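Protein BOLA1, chloroplastic (PDB 4PUG) may act, alone or with a glutaredoxin, as a redox-regulated transcriptional regulator or a factor in iron-sulfur cluster biogenesis, its glutaredoxin heterodimers binding a labile iron-sulfur cluster. Local coordinates at residues Tyr30-His35 / Glu45-Val50; Leu68-Leu73 / His82-Val87. All coordinates share one frame; numbering follows the deposited sequence.

Contact 1 of 2, residues Tyr30-His35 / Glu45-Val50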
loop_
_atom_site.group_PDB
_atom_site.type_symbol
_atom_site.label_atom_id
_atom_site.label_comp_id
_atom_site.label_asym_id
_atom_site.label_seq_id
_atom_site.Cartn_x
_atom_site.Cartn_y
_atom_site.Cartn_z
ATOM N N TYR A 30 -0.602 -1.385 -14.466
ATOM C CA TYR A 30 -0.890 -1.459 -15.897
ATOM C C TYR A 30 -0.071 -0.462 -16.729
ATOM O O TYR A 30 0.023 -0.600 -17.957
ATOM C CB TYR A 30 -2.385 -1.250 -16.143
ATOM C CG TYR A 30 -2.944 0.017 -15.524
ATOM C CD1 TYR A 30 -2.889 1.226 -16.202
ATOM C CD2 TYR A 30 -3.533 0.001 -14.265
ATOM C CE1 TYR A 30 -3.401 2.383 -15.645
ATOM C CE2 TYR A 30 -4.045 1.152 -13.699
ATOM C CZ TYR A 30 -3.977 2.341 -14.394
ATOM O OH TYR A 30 -4.486 3.494 -13.837
ATOM N N GLN A 31 0.512 0.523 -16.054
ATOM C CA GLN A 31 1.348 1.528 -16.700
ATOM C C GLN A 31 2.821 1.129 -16.669
ATOM O O GLN A 31 3.603 1.563 -17.515
ATOM C CB GLN A 31 1.193 2.876 -15.992
ATOM C CG GLN A 31 -0.107 3.608 -16.263
ATOM C CD GLN A 31 -0.134 4.964 -15.575
ATOM O OE1 GLN A 31 -0.091 5.048 -14.346
ATOM N NE2 GLN A 31 -0.202 6.031 -16.363
ATOM N N HIS A 32 3.195 0.312 -15.688
ATOM C CA HIS A 32 4.604 0.045 -15.426
ATOM C C HIS A 32 5.039 -1.411 -15.507
ATOM O O HIS A 32 6.231 -1.698 -15.424
ATOM C CB HIS A 32 4.991 0.618 -14.062
ATOM C CG HIS A 32 4.457 1.996 -13.817
ATOM N ND1 HIS A 32 4.908 3.105 -14.499
ATOM C CD2 HIS A 32 3.505 2.444 -12.964
ATOM C CE1 HIS A 32 4.259 4.177 -14.081
ATOM N NE2 HIS A 32 3.399 3.800 -13.146
ATOM N N ALA A 33 4.096 -2.330 -15.678
ATOM C CA ALA A 33 4.459 -3.742 -15.684
ATOM C C ALA A 33 3.506 -4.625 -16.480
ATOM O O ALA A 33 2.525 -4.155 -17.054
ATOM C CB ALA A 33 4.589 -4.254 -14.261
ATOM N N GLY A 34 3.819 -5.916 -16.508
ATOM C CA GLY A 34 2.990 -6.893 -17.184
ATOM C C GLY A 34 3.292 -6.990 -18.666
ATOM O O GLY A 34 4.011 -6.157 -19.218
ATOM N N HIS A 35 2.748 -8.025 -19.297
ATOM C CA HIS A 35 2.798 -8.192 -20.745
ATOM C C HIS A 35 1.842 -9.308 -21.145
ATOM O O HIS A 35 1.656 -10.267 -20.395
ATOM C CB HIS A 35 4.211 -8.520 -21.223
ATOM C CG HIS A 35 4.392 -8.375 -22.703
ATOM N ND1 HIS A 35 4.103 -9.390 -23.594
ATOM C CD2 HIS A 35 4.828 -7.336 -23.449
ATOM C CE1 HIS A 35 4.356 -8.979 -24.823
ATOM N NE2 HIS A 35 4.797 -7.734 -24.764
ATOM N N GLU A 45 0.196 -7.499 -9.875
ATOM C CA GLU A 45 0.039 -6.450 -8.868
ATOM C C GLU A 45 1.396 -5.989 -8.345
ATOM O O GLU A 45 1.855 -6.424 -7.287
ATOM C CB GLU A 45 -0.865 -6.918 -7.728
ATOM C CG GLU A 45 -2.283 -7.221 -8.181
ATOM C CD GLU A 45 -3.166 -7.716 -7.056
ATOM O OE1 GLU A 45 -3.049 -8.904 -6.688
ATOM O OE2 GLU A 45 -3.978 -6.920 -6.540
ATOM N N THR A 46 2.022 -5.086 -9.096
ATOM C CA THR A 46 3.425 -4.745 -8.892
ATOM C C THR A 46 3.661 -3.293 -8.478
ATOM O O THR A 46 4.666 -2.987 -7.839
ATOM C CB THR A 46 4.238 -5.013 -10.169
ATOM O OG1 THR A 46 3.683 -4.257 -11.252
ATOM C CG2 THR A 46 4.201 -6.490 -10.527
ATOM N N HIS A 47 2.747 -2.401 -8.852
ATOM C CA HIS A 47 2.900 -0.977 -8.553
ATOM C C HIS A 47 1.691 -0.397 -7.830
ATOM O O HIS A 47 0.565 -0.467 -8.327
ATOM C CB HIS A 47 3.151 -0.176 -9.830
ATOM C CG HIS A 47 4.486 -0.433 -10.454
ATOM N ND1 HIS A 47 4.828 -1.644 -11.013
ATOM C CD2 HIS A 47 5.564 0.370 -10.609
ATOM C CE1 HIS A 47 6.060 -1.578 -11.485
ATOM N NE2 HIS A 47 6.529 -0.363 -11.250
ATOM N N PHE A 48 1.928 0.195 -6.663
ATOM C CA PHE A 48 0.837 0.773 -5.880
ATOM C C PHE A 48 1.141 2.156 -5.306
ATOM O O PHE A 48 2.250 2.426 -4.840
ATOM C CB PHE A 48 0.416 -0.175 -4.753
ATOM C CG PHE A 48 -0.458 -1.312 -5.212
ATOM C CD1 PHE A 48 -1.834 -1.159 -5.281
ATOM C CD2 PHE A 48 0.095 -2.531 -5.570
ATOM C CE1 PHE A 48 -2.643 -2.200 -5.699
ATOM C CE2 PHE A 48 -0.710 -3.577 -5.992
ATOM C CZ PHE A 48 -2.081 -3.411 -6.057
ATOM N N ASN A 49 0.133 3.023 -5.361
ATOM C CA ASN A 49 0.150 4.291 -4.648
ATOM C C ASN A 49 -0.790 4.178 -3.462
ATOM O O ASN A 49 -1.973 3.891 -3.629
ATOM C CB ASN A 49 -0.309 5.434 -5.553
ATOM C CG ASN A 49 0.637 5.687 -6.708
ATOM O OD1 ASN A 49 1.856 5.630 -6.552
ATOM N ND2 ASN A 49 0.078 5.971 -7.880
ATOM N N VAL A 50 -0.266 4.392 -2.263
ATOM C CA VAL A 50 -1.059 4.234 -1.051
ATOM C C VAL A 50 -1.095 5.524 -0.238
ATOM O O VAL A 50 -0.054 6.080 0.123
ATOM C CB VAL A 50 -0.522 3.090 -0.164
ATOM C CG1 VAL A 50 -1.383 2.929 1.078
ATOM C CG2 VAL A 50 -0.474 1.784 -0.951
#

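Contact 2 of 2, residues Leu68-Leu73 / His82-Val87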
loop_
_atom_site.group_PDB
_atom_site.type_symbol
_atom_site.label_atom_id
_atom_site.label_comp_id
_atom_site.label_asym_id
_atom_site.label_seq_id
_atom_site.Cartn_x
_atom_site.Cartn_y
_atom_site.Cartn_z
ATOM N N LEU A 68 7.275 2.301 9.208
ATOM C CA LEU A 68 6.167 1.535 9.763
ATOM C C LEU A 68 5.359 0.896 8.638
ATOM O O LEU A 68 5.131 -0.321 8.633
ATOM C CB LEU A 68 5.276 2.426 10.630
ATOM C CG LEU A 68 3.985 1.811 11.173
ATOM C CD1 LEU A 68 4.277 0.580 12.020
ATOM C CD2 LEU A 68 3.185 2.834 11.968
ATOM N N VAL A 69 4.943 1.717 7.675
ATOM C CA VAL A 69 4.164 1.213 6.542
ATOM C C VAL A 69 4.923 0.141 5.750
ATOM O O VAL A 69 4.353 -0.896 5.403
ATOM C CB VAL A 69 3.689 2.345 5.602
ATOM C CG1 VAL A 69 2.858 1.777 4.459
ATOM C CG2 VAL A 69 2.888 3.387 6.377
ATOM N N TYR A 70 6.205 0.384 5.482
ATOM C CA TYR A 70 7.032 -0.590 4.769
ATOM C C TYR A 70 7.147 -1.894 5.548
ATOM O O TYR A 70 7.141 -2.976 4.965
ATOM C CB TYR A 70 8.431 -0.030 4.483
ATOM C CG TYR A 70 8.606 0.491 3.073
ATOM C CD1 TYR A 70 9.288 -0.247 2.113
ATOM C CD2 TYR A 70 8.088 1.721 2.702
ATOM C CE1 TYR A 70 9.445 0.230 0.819
ATOM C CE2 TYR A 70 8.240 2.204 1.417
ATOM C CZ TYR A 70 8.917 1.456 0.481
ATOM O OH TYR A 70 9.065 1.944 -0.797
ATOM N N HIS A 71 7.250 -1.780 6.868
ATOM C CA HIS A 71 7.302 -2.948 7.734
ATOM C C HIS A 71 6.012 -3.753 7.643
ATOM O O HIS A 71 6.041 -4.980 7.568
ATOM C CB HIS A 71 7.554 -2.534 9.182
ATOM C CG HIS A 71 7.366 -3.649 10.164
ATOM N ND1 HIS A 71 8.272 -4.679 10.301
ATOM C CD2 HIS A 71 6.372 -3.901 11.044
ATOM C CE1 HIS A 71 7.847 -5.516 11.229
ATOM N NE2 HIS A 71 6.694 -5.067 11.697
ATOM N N LEU A 72 4.878 -3.059 7.648
ATOM C CA LEU A 72 3.586 -3.733 7.539
ATOM C C LEU A 72 3.401 -4.438 6.192
ATOM O O LEU A 72 2.668 -5.421 6.096
ATOM C CB LEU A 72 2.439 -2.748 7.781
ATOM C CG LEU A 72 2.358 -2.167 9.193
ATOM C CD1 LEU A 72 1.258 -1.122 9.279
ATOM C CD2 LEU A 72 2.134 -3.274 10.213
ATOM N N LEU A 73 4.072 -3.942 5.158
ATOM C CA LEU A 73 3.914 -4.502 3.819
ATOM C C LEU A 73 5.137 -5.279 3.335
ATOM O O LEU A 73 5.305 -5.486 2.133
ATOM C CB LEU A 73 3.572 -3.396 2.817
ATOM C CG LEU A 73 2.242 -2.676 3.036
ATOM C CD1 LEU A 73 2.017 -1.619 1.968
ATOM C CD2 LEU A 73 1.093 -3.671 3.059
ATOM N N HIS A 82 6.652 -4.535 -6.518
ATOM C CA HIS A 82 7.891 -3.895 -6.941
ATOM C C HIS A 82 8.006 -2.464 -6.430
ATOM O O HIS A 82 9.034 -2.080 -5.871
ATOM C CB HIS A 82 8.032 -3.914 -8.464
ATOM C CG HIS A 82 9.331 -3.350 -8.953
ATOM N ND1 HIS A 82 10.509 -4.068 -8.936
ATOM C CD2 HIS A 82 9.639 -2.137 -9.466
ATOM C CE1 HIS A 82 11.486 -3.321 -9.419
ATOM N NE2 HIS A 82 10.984 -2.143 -9.749
ATOM N N ALA A 83 6.954 -1.674 -6.620
ATOM C CA ALA A 83 6.995 -0.261 -6.248
ATOM C C ALA A 83 5.830 0.168 -5.360
ATOM O O ALA A 83 4.661 -0.041 -5.695
ATOM C CB ALA A 83 7.067 0.612 -7.490
ATOM N N LEU A 84 6.172 0.780 -4.231
ATOM C CA LEU A 84 5.197 1.248 -3.257
ATOM C C LEU A 84 5.425 2.726 -2.958
ATOM O O LEU A 84 6.415 3.084 -2.320
ATOM C CB LEU A 84 5.331 0.445 -1.964
ATOM C CG LEU A 84 4.461 0.883 -0.785
ATOM C CD1 LEU A 84 2.997 0.676 -1.118
ATOM C CD2 LEU A 84 4.843 0.125 0.480
ATOM N N SER A 85 4.515 3.579 -3.423
ATOM C CA SER A 85 4.592 5.014 -3.154
ATOM C C SER A 85 3.687 5.365 -1.979
ATOM O O SER A 85 2.521 4.990 -1.965
ATOM C CB SER A 85 4.178 5.806 -4.393
ATOM O OG SER A 85 4.206 7.200 -4.148
ATOM N N ILE A 86 4.214 6.086 -0.994
ATOM C CA ILE A 86 3.472 6.287 0.251
ATOM C C ILE A 86 3.220 7.743 0.632
ATOM O O ILE A 86 4.147 8.549 0.695
ATOM C CB ILE A 86 4.180 5.611 1.438
ATOM C CG1 ILE A 86 4.443 4.138 1.131
ATOM C CG2 ILE A 86 3.348 5.745 2.705
ATOM C CD1 ILE A 86 5.153 3.420 2.239
ATOM N N VAL A 87 1.955 8.063 0.891
ATOM C CA VAL A 87 1.605 9.316 1.546
ATOM C C VAL A 87 0.964 8.981 2.883
ATOM O O VAL A 87 -0.092 8.359 2.926
ATOM C CB VAL A 87 0.625 10.151 0.706
ATOM C CG1 VAL A 87 0.266 11.436 1.441
ATOM C CG2 VAL A 87 1.222 10.456 -0.660
#

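Contact 1 of 2, residues Tyr30-His35 / Glu45-Val50
The imidazole of His47 takes the CB of His32 over the centre of one face and the OG1 of Thr46 at its edge, in the ring plane. His32 CB stands 3.4 Å from the centroid of the His47 ring and 13° off the ring normal, which defines a CH-pi contact. The His32 ring itself is displaced to one side: its plane is inclined by 35° to that of His47, with 4.9 Å between the centroids, an oblique pairing. One face of the His32 ring is covered from within its own segment, by Gln31 CB over its centre.

Rotation of the His47 ring is restrained by its neighbour in sequence. Thr46 OG1 sits between its backbone N and carbonyl carbon (chi1 58°) and shares a 2.9 Å hydrogen bond with His47 ND1. The same hydroxyl oxygen lies 3.1 Å from Ala33 CB, a close approach that places the methyl next to the hydrogen-bonded pair; Ala33 CB is also 4.1 Å from His47 CE1.

Ser29 OG, at the start of the short helix, hydrogen-bonds to the backbone N of both Thr46 and His47, holding the start of the helix to the backbone just before and at the beginning of the strand. The arrangement is a surface contact of the BolA-like fold, setting helical turn 29-32 and the loop after it against the beginning of central strand 47-53.

Contact 2 of 2, residues Leu68-Leu73 / His82-Val87
Tyr70 lays one face of its ring over Leu84, whose CD2 stands 4.2 Å from the ring centroid and 15° off the normal, a CH-pi contact offset toward the rim. The two side chains run past each other in opposite directions, and the phenol oxygen lies near the strand backbone: Tyr70 OH is 3.3 Å from Leu84 O. Ile86 meets the same ring obliquely, its CD1 lying 3.4 Å from Tyr70 CE2. This aromatic side chain thus spans two strand residues.

The CD1 methyl of Ile86 is shared between two helix residues, because it also touches Val69 CG1 at 3.6 Å. An extended chain, with CD1 anti to CA (chi2 179°), delivers this methyl to the helix. Leu84 is divided in a similar way: besides facing the tyrosine, its CD2 packs 3.6 Å from Leu73 CD1, with the two leucine side chains crossing at about a right angle. The contact therefore rests on terminal methyls and one ring.

Helix 68-72 and strand 83-87 run at 140° to each other, with axes 10.3 Å apart at closest approach. Leu84 meets Tyr70 and Leu73, Ile86 meets Val69 and Tyr70, as expected where the strand runs back along the helix. Val69 also reaches Ile52 and Leu84 reaches Val50, both on strand 47-53, while Leu73, just past the helix, touches Met10 of helix 6-18. Helix 62-72 packs over strand 83-89, with Val69 extending to the central strand and Leu68 and Leu72 touching Leu18 of helix 6-18.

Overall arrangement
Contact 1 is a surface contact about 12 Å from the chain centre to its own centre, with none of its touching residues buried; the centre of contact 2 lies about 6 Å from that of the chain, and three of its five touching residues are buried. Their chemistry follows: imidazole, hydroxyl and a small methyl in contact 1, mainly branched aliphatic groups around one tyrosine in contact 2. The two are joined through the sheet, where strands 47-53 and 83-89 are parallel neighbours. Probable hydrogen bonds link them, Thr46 O to Ala83 N and Val50 N to Ser85 O, both 2.9 Å. Contact 1 thus attaches a peripheral turn to the central strand, whereas contact 2 packs helix 62-72 against the edge strand 83-89.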